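Local coordinates for SH3 domain-containing protein (Dictyostelium discoideum, PDB 4NQI) that remodels membranes through its inverse BAR domain, the part described here, in osmoregulation, phagocytosis and cytokinesis, and probably binds phosphoinositides, at residues Leu52-Leu57 with Glu89-Asp93; Ala117-Phe121 with Asp179-Met183. All coordinates share one frame. Residues are numbered along the deposited sequence.

Contact 1. Residues Leu52-Leu57 with Glu89-Asp93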
ATOM      1  N   LEU B  52       0.713  -9.284  -2.672  1.00 49.23           N
ATOM      2  CA  LEU B  52      -0.066  -8.759  -1.556  1.00 51.92           C
ATOM      3  C   LEU B  52      -1.533  -8.598  -1.945  1.00 45.44           C
ATOM      4  O   LEU B  52      -2.427  -8.842  -1.134  1.00 41.16           O
ATOM      5  CB  LEU B  52       0.507  -7.418  -1.088  1.00 50.42           C
ATOM      6  CG  LEU B  52      -0.214  -6.740   0.079  1.00 48.30           C
ATOM      7  CD1 LEU B  52      -0.201  -7.633   1.310  1.00 40.71           C
ATOM      8  CD2 LEU B  52       0.403  -5.380   0.394  1.00 47.61           C
ATOM      9  N   SER B  53      -1.775  -8.192  -3.190  1.00 47.55           N
ATOM     10  CA  SER B  53      -3.134  -8.040  -3.702  1.00 50.02           C
ATOM     11  C   SER B  53      -3.901  -9.362  -3.670  1.00 48.51           C
ATOM     12  O   SER B  53      -5.035  -9.421  -3.187  1.00 40.04           O
ATOM     13  CB  SER B  53      -3.100  -7.487  -5.128  1.00 47.50           C
ATOM     14  OG  SER B  53      -4.396  -7.449  -5.692  1.00 52.81           O
ATOM     15  N   GLN B  54      -3.275 -10.418  -4.184  1.00 48.02           N
ATOM     16  CA  GLN B  54      -3.896 -11.740  -4.219  1.00 53.14           C
ATOM     17  C   GLN B  54      -4.093 -12.326  -2.820  1.00 47.82           C
ATOM     18  O   GLN B  54      -5.100 -12.976  -2.551  1.00 46.93           O
ATOM     19  CB  GLN B  54      -3.079 -12.686  -5.102  1.00 60.75           C
ATOM     20  CG  GLN B  54      -3.365 -12.532  -6.593  1.00 68.40           C
ATOM     21  CD  GLN B  54      -4.746 -13.036  -6.979  1.00 77.57           C
ATOM     22  OE1 GLN B  54      -5.324 -13.886  -6.297  1.00 80.12           O
ATOM     23  NE2 GLN B  54      -5.284 -12.511  -8.075  1.00 78.16           N
ATOM     24  N   ALA B  55      -3.131 -12.090  -1.934  1.00 45.38           N
ATOM     25  CA  ALA B  55      -3.265 -12.502  -0.540  1.00 41.28           C
ATOM     26  C   ALA B  55      -4.414 -11.746   0.124  1.00 47.61           C
ATOM     27  O   ALA B  55      -5.069 -12.264   1.031  1.00 50.17           O
ATOM     28  CB  ALA B  55      -1.973 -12.265   0.210  1.00 43.92           C
ATOM     29  N   GLY B  56      -4.653 -10.517  -0.330  1.00 47.53           N
ATOM     30  CA  GLY B  56      -5.768  -9.730   0.164  1.00 44.63           C
ATOM     31  C   GLY B  56      -7.117 -10.305  -0.238  1.00 43.55           C
ATOM     32  O   GLY B  56      -8.067 -10.277   0.548  1.00 39.29           O
ATOM     33  N   LEU B  57      -7.200 -10.824  -1.462  1.00 47.01           N
ATOM     34  CA  LEU B  57      -8.444 -11.389  -1.983  1.00 51.02           C
ATOM     35  C   LEU B  57      -8.845 -12.673  -1.254  1.00 48.20           C
ATOM     36  O   LEU B  57     -10.026 -12.885  -0.961  1.00 44.79           O
ATOM     37  CB  LEU B  57      -8.322 -11.640  -3.487  1.00 49.00           C
ATOM     38  CG  LEU B  57      -8.094 -10.387  -4.333  1.00 49.27           C
ATOM     39  CD1 LEU B  57      -7.917 -10.734  -5.801  1.00 47.68           C
ATOM     40  CD2 LEU B  57      -9.250  -9.421  -4.157  1.00 50.77           C
ATOM     41  N   GLU B  89      -8.009  -4.212  -2.637  1.00 47.64           N
ATOM     42  CA  GLU B  89      -6.935  -5.073  -3.132  1.00 51.29           C
ATOM     43  C   GLU B  89      -6.942  -5.177  -4.655  1.00 48.22           C
ATOM     44  O   GLU B  89      -5.887  -5.321  -5.277  1.00 46.91           O
ATOM     45  CB  GLU B  89      -6.991  -6.463  -2.492  1.00 52.46           C
ATOM     46  CG  GLU B  89      -6.717  -6.474  -0.990  1.00 54.82           C
ATOM     47  CD  GLU B  89      -5.419  -5.773  -0.612  1.00 65.55           C
ATOM     48  OE1 GLU B  89      -4.435  -5.853  -1.379  1.00 70.05           O
ATOM     49  OE2 GLU B  89      -5.383  -5.138   0.463  1.00 67.85           O
ATOM     50  N   ASN B  90      -8.130  -5.103  -5.252  1.00 43.43           N
ATOM     51  CA  ASN B  90      -8.242  -5.021  -6.704  1.00 44.58           C
ATOM     52  C   ASN B  90      -7.585  -3.744  -7.225  1.00 44.42           C
ATOM     53  O   ASN B  90      -6.914  -3.759  -8.258  1.00 46.64           O
ATOM     54  CB  ASN B  90      -9.711  -5.078  -7.143  1.00 45.01           C
ATOM     55  CG  ASN B  90     -10.225  -6.502  -7.301  1.00 46.87           C
ATOM     56  OD1 ASN B  90      -9.516  -7.383  -7.789  1.00 50.78           O
ATOM     57  ND2 ASN B  90     -11.469  -6.727  -6.895  1.00 46.55           N
ATOM     58  N   ARG B  91      -7.772  -2.646  -6.498  1.00 44.53           N
ATOM     59  CA  ARG B  91      -7.208  -1.360  -6.900  1.00 46.90           C
ATOM     60  C   ARG B  91      -5.702  -1.281  -6.659  1.00 47.55           C
ATOM     61  O   ARG B  91      -5.000  -0.541  -7.351  1.00 45.41           O
ATOM     62  CB  ARG B  91      -7.925  -0.208  -6.193  1.00 47.50           C
ATOM     63  CG  ARG B  91      -9.419  -0.143  -6.485  1.00 53.97           C
ATOM     64  CD  ARG B  91     -10.076   1.060  -5.821  1.00 66.39           C
ATOM     65  NE  ARG B  91     -11.509   0.852  -5.616  1.00 74.52           N
ATOM     66  CZ  ARG B  91     -12.451   1.750  -5.893  1.00 82.11           C
ATOM     67  NH1 ARG B  91     -12.124   2.933  -6.395  1.00 82.70           N
ATOM     68  NH2 ARG B  91     -13.726   1.460  -5.666  1.00 86.49           N
ATOM     69  N   ARG B  92      -5.206  -2.035  -5.680  1.00 46.55           N
ATOM     70  CA  ARG B  92      -3.766  -2.110  -5.458  1.00 44.35           C
ATOM     71  C   ARG B  92      -3.115  -2.794  -6.652  1.00 47.64           C
ATOM     72  O   ARG B  92      -2.029  -2.408  -7.085  1.00 45.92           O
ATOM     73  CB  ARG B  92      -3.429  -2.874  -4.175  1.00 46.50           C
ATOM     74  CG  ARG B  92      -1.942  -2.829  -3.823  1.00 48.92           C
ATOM     75  CD  ARG B  92      -1.550  -3.878  -2.790  1.00 47.14           C
ATOM     76  NE  ARG B  92      -2.433  -3.863  -1.628  1.00 54.02           N
ATOM     77  CZ  ARG B  92      -2.310  -3.022  -0.606  1.00 53.14           C
ATOM     78  NH1 ARG B  92      -1.341  -2.115  -0.601  1.00 46.21           N
ATOM     79  NH2 ARG B  92      -3.160  -3.083   0.410  1.00 50.62           N
ATOM     80  N   ASP B  93      -3.791  -3.809  -7.186  1.00 47.12           N
ATOM     81  CA  ASP B  93      -3.316  -4.501  -8.376  1.00 49.75           C
ATOM     82  C   ASP B  93      -3.209  -3.534  -9.558  1.00 50.02           C
ATOM     83  O   ASP B  93      -2.213  -3.546 -10.291  1.00 41.13           O
ATOM     84  CB  ASP B  93      -4.238  -5.673  -8.718  1.00 47.10           C
ATOM     85  CG  ASP B  93      -3.782  -6.437  -9.942  1.00 56.79           C
ATOM     86  OD1 ASP B  93      -2.715  -7.086  -9.878  1.00 58.49           O
ATOM     87  OD2 ASP B  93      -4.495  -6.399 -10.968  1.00 62.51           O
TER

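Contact 2. Residues Ala117-Phe121 with Asp179-Met183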
ATOM      1  N   ALA B 117      21.346   8.097 -28.231  1.00 65.84           N
ATOM      2  CA  ALA B 117      21.363   9.531 -28.495  1.00 63.47           C
ATOM      3  C   ALA B 117      22.673  10.196 -28.061  1.00 66.03           C
ATOM      4  O   ALA B 117      23.179  11.086 -28.751  1.00 72.63           O
ATOM      5  CB  ALA B 117      20.178  10.205 -27.826  1.00 62.37           C
ATOM      6  N   ILE B 118      23.211   9.770 -26.919  1.00 63.69           N
ATOM      7  CA  ILE B 118      24.475  10.313 -26.412  1.00 64.82           C
ATOM      8  C   ILE B 118      25.669   9.836 -27.246  1.00 65.80           C
ATOM      9  O   ILE B 118      26.676  10.540 -27.366  1.00 62.01           O
ATOM     10  CB  ILE B 118      24.683   9.984 -24.907  1.00 58.31           C
ATOM     11  CG1 ILE B 118      25.924  10.691 -24.354  1.00 57.19           C
ATOM     12  CG2 ILE B 118      24.798   8.484 -24.684  1.00 56.73           C
ATOM     13  CD1 ILE B 118      25.870  12.195 -24.469  1.00 54.92           C
ATOM     14  N   ALA B 119      25.549   8.646 -27.826  1.00 66.57           N
ATOM     15  CA  ALA B 119      26.565   8.148 -28.745  1.00 67.46           C
ATOM     16  C   ALA B 119      26.689   9.101 -29.930  1.00 71.23           C
ATOM     17  O   ALA B 119      27.791   9.506 -30.306  1.00 70.71           O
ATOM     18  CB  ALA B 119      26.207   6.752 -29.218  1.00 62.40           C
ATOM     19  N   THR B 120      25.544   9.461 -30.502  1.00 71.81           N
ATOM     20  CA  THR B 120      25.490  10.350 -31.658  1.00 68.81           C
ATOM     21  C   THR B 120      26.053  11.734 -31.346  1.00 72.23           C
ATOM     22  O   THR B 120      26.847  12.273 -32.119  1.00 71.27           O
ATOM     23  CB  THR B 120      24.047  10.503 -32.178  1.00 67.51           C
ATOM     24  OG1 THR B 120      23.489   9.209 -32.445  1.00 75.16           O
ATOM     25  CG2 THR B 120      24.021  11.336 -33.451  1.00 64.24           C
ATOM     26  N   PHE B 121      25.636  12.304 -30.217  1.00 72.29           N
ATOM     27  CA  PHE B 121      26.101  13.626 -29.802  1.00 68.84           C
ATOM     28  C   PHE B 121      27.615  13.648 -29.624  1.00 67.13           C
ATOM     29  O   PHE B 121      28.273  14.630 -29.971  1.00 70.93           O
ATOM     30  CB  PHE B 121      25.413  14.062 -28.504  1.00 62.90           C
ATOM     31  CG  PHE B 121      25.899  15.385 -27.973  1.00 61.02           C
ATOM     32  CD1 PHE B 121      25.324  16.572 -28.399  1.00 58.13           C
ATOM     33  CD2 PHE B 121      26.931  15.442 -27.044  1.00 60.36           C
ATOM     34  CE1 PHE B 121      25.772  17.790 -27.915  1.00 59.12           C
ATOM     35  CE2 PHE B 121      27.382  16.656 -26.558  1.00 58.98           C
ATOM     36  CZ  PHE B 121      26.801  17.830 -26.993  1.00 58.80           C
ATOM     37  N   ASP B 179      23.744  22.039 -24.982  1.00 60.63           N
ATOM     38  CA  ASP B 179      23.085  20.910 -25.628  1.00 64.85           C
ATOM     39  C   ASP B 179      23.096  19.648 -24.771  1.00 60.86           C
ATOM     40  O   ASP B 179      22.084  18.956 -24.668  1.00 60.66           O
ATOM     41  CB  ASP B 179      23.720  20.628 -26.995  1.00 69.64           C
ATOM     42  CG  ASP B 179      23.395  21.698 -28.026  1.00 73.51           C
ATOM     43  OD1 ASP B 179      22.467  22.499 -27.782  1.00 74.59           O
ATOM     44  OD2 ASP B 179      24.059  21.731 -29.084  1.00 78.09           O
ATOM     45  N   VAL B 180      24.234  19.364 -24.141  1.00 58.07           N
ATOM     46  CA  VAL B 180      24.371  18.145 -23.344  1.00 59.58           C
ATOM     47  C   VAL B 180      23.786  18.273 -21.929  1.00 56.46           C
ATOM     48  O   VAL B 180      23.176  17.326 -21.425  1.00 51.24           O
ATOM     49  CB  VAL B 180      25.837  17.636 -23.306  1.00 52.90           C
ATOM     50  CG1 VAL B 180      26.723  18.584 -22.516  1.00 45.38           C
ATOM     51  CG2 VAL B 180      25.905  16.232 -22.734  1.00 55.94           C
ATOM     52  N   VAL B 181      23.952  19.438 -21.300  1.00 53.03           N
ATOM     53  CA  VAL B 181      23.367  19.681 -19.981  1.00 54.32           C
ATOM     54  C   VAL B 181      21.844  19.585 -20.057  1.00 58.03           C
ATOM     55  O   VAL B 181      21.194  19.055 -19.152  1.00 61.85           O
ATOM     56  CB  VAL B 181      23.796  21.052 -19.398  1.00 41.99           C
ATOM     57  CG1 VAL B 181      23.014  21.376 -18.129  1.00 40.51           C
ATOM     58  CG2 VAL B 181      25.281  21.059 -19.098  1.00 46.10           C
ATOM     59  N   LEU B 182      21.284  20.081 -21.157  1.00 54.26           N
ATOM     60  CA  LEU B 182      19.843  20.015 -21.378  1.00 48.04           C
ATOM     61  C   LEU B 182      19.388  18.608 -21.766  1.00 45.28           C
ATOM     62  O   LEU B 182      18.242  18.236 -21.521  1.00 52.34           O
ATOM     63  CB  LEU B 182      19.404  21.038 -22.430  1.00 46.06           C
ATOM     64  CG  LEU B 182      19.566  22.506 -22.031  1.00 56.11           C
ATOM     65  CD1 LEU B 182      18.839  23.438 -22.995  1.00 59.32           C
ATOM     66  CD2 LEU B 182      19.087  22.730 -20.605  1.00 54.63           C
HETATM   67  N   MSE B 183      20.282  17.827 -22.368  1.00 45.53           N
HETATM   68  CA  MSE B 183      19.992  16.423 -22.646  1.00 51.44           C
HETATM   69  C   MSE B 183      19.829  15.643 -21.343  1.00 51.70           C
HETATM   70  O   MSE B 183      19.023  14.717 -21.259  1.00 51.17           O
HETATM   71  CB  MSE B 183      21.105  15.794 -23.490  1.00 56.41           C
HETATM   72  CG  MSE B 183      20.955  15.999 -24.991  1.00 61.25           C
HETATM   73 SE   MSE B 183      22.424  15.201 -25.994  0.51 57.11          SE
HETATM   74  CE  MSE B 183      22.426  13.447 -25.150  1.00 48.20           C
TER

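Contact 1. Residues Leu52-Leu57 with Glu89-Asp93
Segments 52-57 and 89-93, on helices 15-64 and 72-140, run antiparallel, their axes 8.5 Å apart at 163°, a close approach made possible by small residues. The packing is knobs-into-holes: Glu89 drops into the hollow bordered by Leu52, Ser53, Gly56 and Leu57. Glu89 CG lies 3.6 Å from Gly56 CA, where even a methyl group would clash, and Glu89 CB is 4.1 Å from Leu57 CD2. One hydrogen bond joins the two segments, from Ser53 OG to the backbone Glu89 O (2.6 Å). The charges pair within one helix: Arg92 NE bonds Glu89 OE1 at 2.8 Å and Arg92 NH2 bonds Glu89 OE2 at 3.0 Å, a bidentate salt bridge, while Leu52 CD2 covers one face of the guanidinium, 3.7 Å from Arg92 CZ. Tyr45 OH of the second subunit donates a further hydrogen bond to Glu89 OE2, and Tyr45 packs on Leu52 and Arg92. A carboxylate thus sits buried in the I-BAR dimer with its charge matched by Arg92.

Contact 2. Residues Ala117-Phe121 with Asp179-Met183
Phe121 is the chief projection between segments 117-121 and 179-183, on helices 72-140 and 152-224, which lie nearly antiparallel (174°) with the segment axes 11.8 Å apart. At that spacing the backbones stay well separated, the nearest CA atoms, those of Phe121 and Val180, being 8.1 Å apart, and large side chains have to bridge the gap. With chi1 near 180° the Phe121 ring reaches across into a hollow formed by Asp179, Val180 and Met183. Its far end meets the backbone-proximal part of that wall: Phe121 CE1 lies 3.6 Å from Asp179 CB, and Phe121 CE2 3.7 Å from Val180 CB. Nearer the root of the ring, Met183, present as selenomethionine, makes a Met-aromatic contact, with Met183 SE 4.4 Å from the Phe121 ring centroid in an oblique approach and 4.0 Å from Phe121 CG.

Such interlocking of side chains from long antiparallel helices builds the elongated bundle of the I-BAR (IMD) domain, and helix 15-64 adds a third wall here: Ile24 touches both Phe121 and Val180, while Thr20 and Thr23 also pack on Val180.

Met183 is the answering bump. Its side chain, trans about chi2 but bent at the selenium (chi3 p), carries the terminal methyl across to the opposite helix, into the hollow bordered by Ala117, Ile118 and Phe121, where Met183 CE comes within 3.7 Å of Ile118 CD1 and 4.4 Å of Ala117 C. Beside it, Ile118 CD1 also approaches Val180 CG2, more loosely, at 4.4 Å.

In the fold
Helix 72-140 takes part in both contacts, pairing with helix 15-64 in contact 1 and, further along the chain, with helix 152-224 in contact 2. The two sites lie on opposite sides of the chain's centre, 42 Å apart between centres and about 30 Å between nearest atoms, so they are separate packing sites along one elongated bundle, with no touch between them. Both also adjoin the second subunit: Tyr45 and Gln48 of that subunit lie against contact 1, whereas its Gln227 and Leu230 pack on Leu182 and Val181 of segment 179-183. A PEG molecule, probably from the crystallisation liquor, hydrogen-bonds to Arg92 in contact 1.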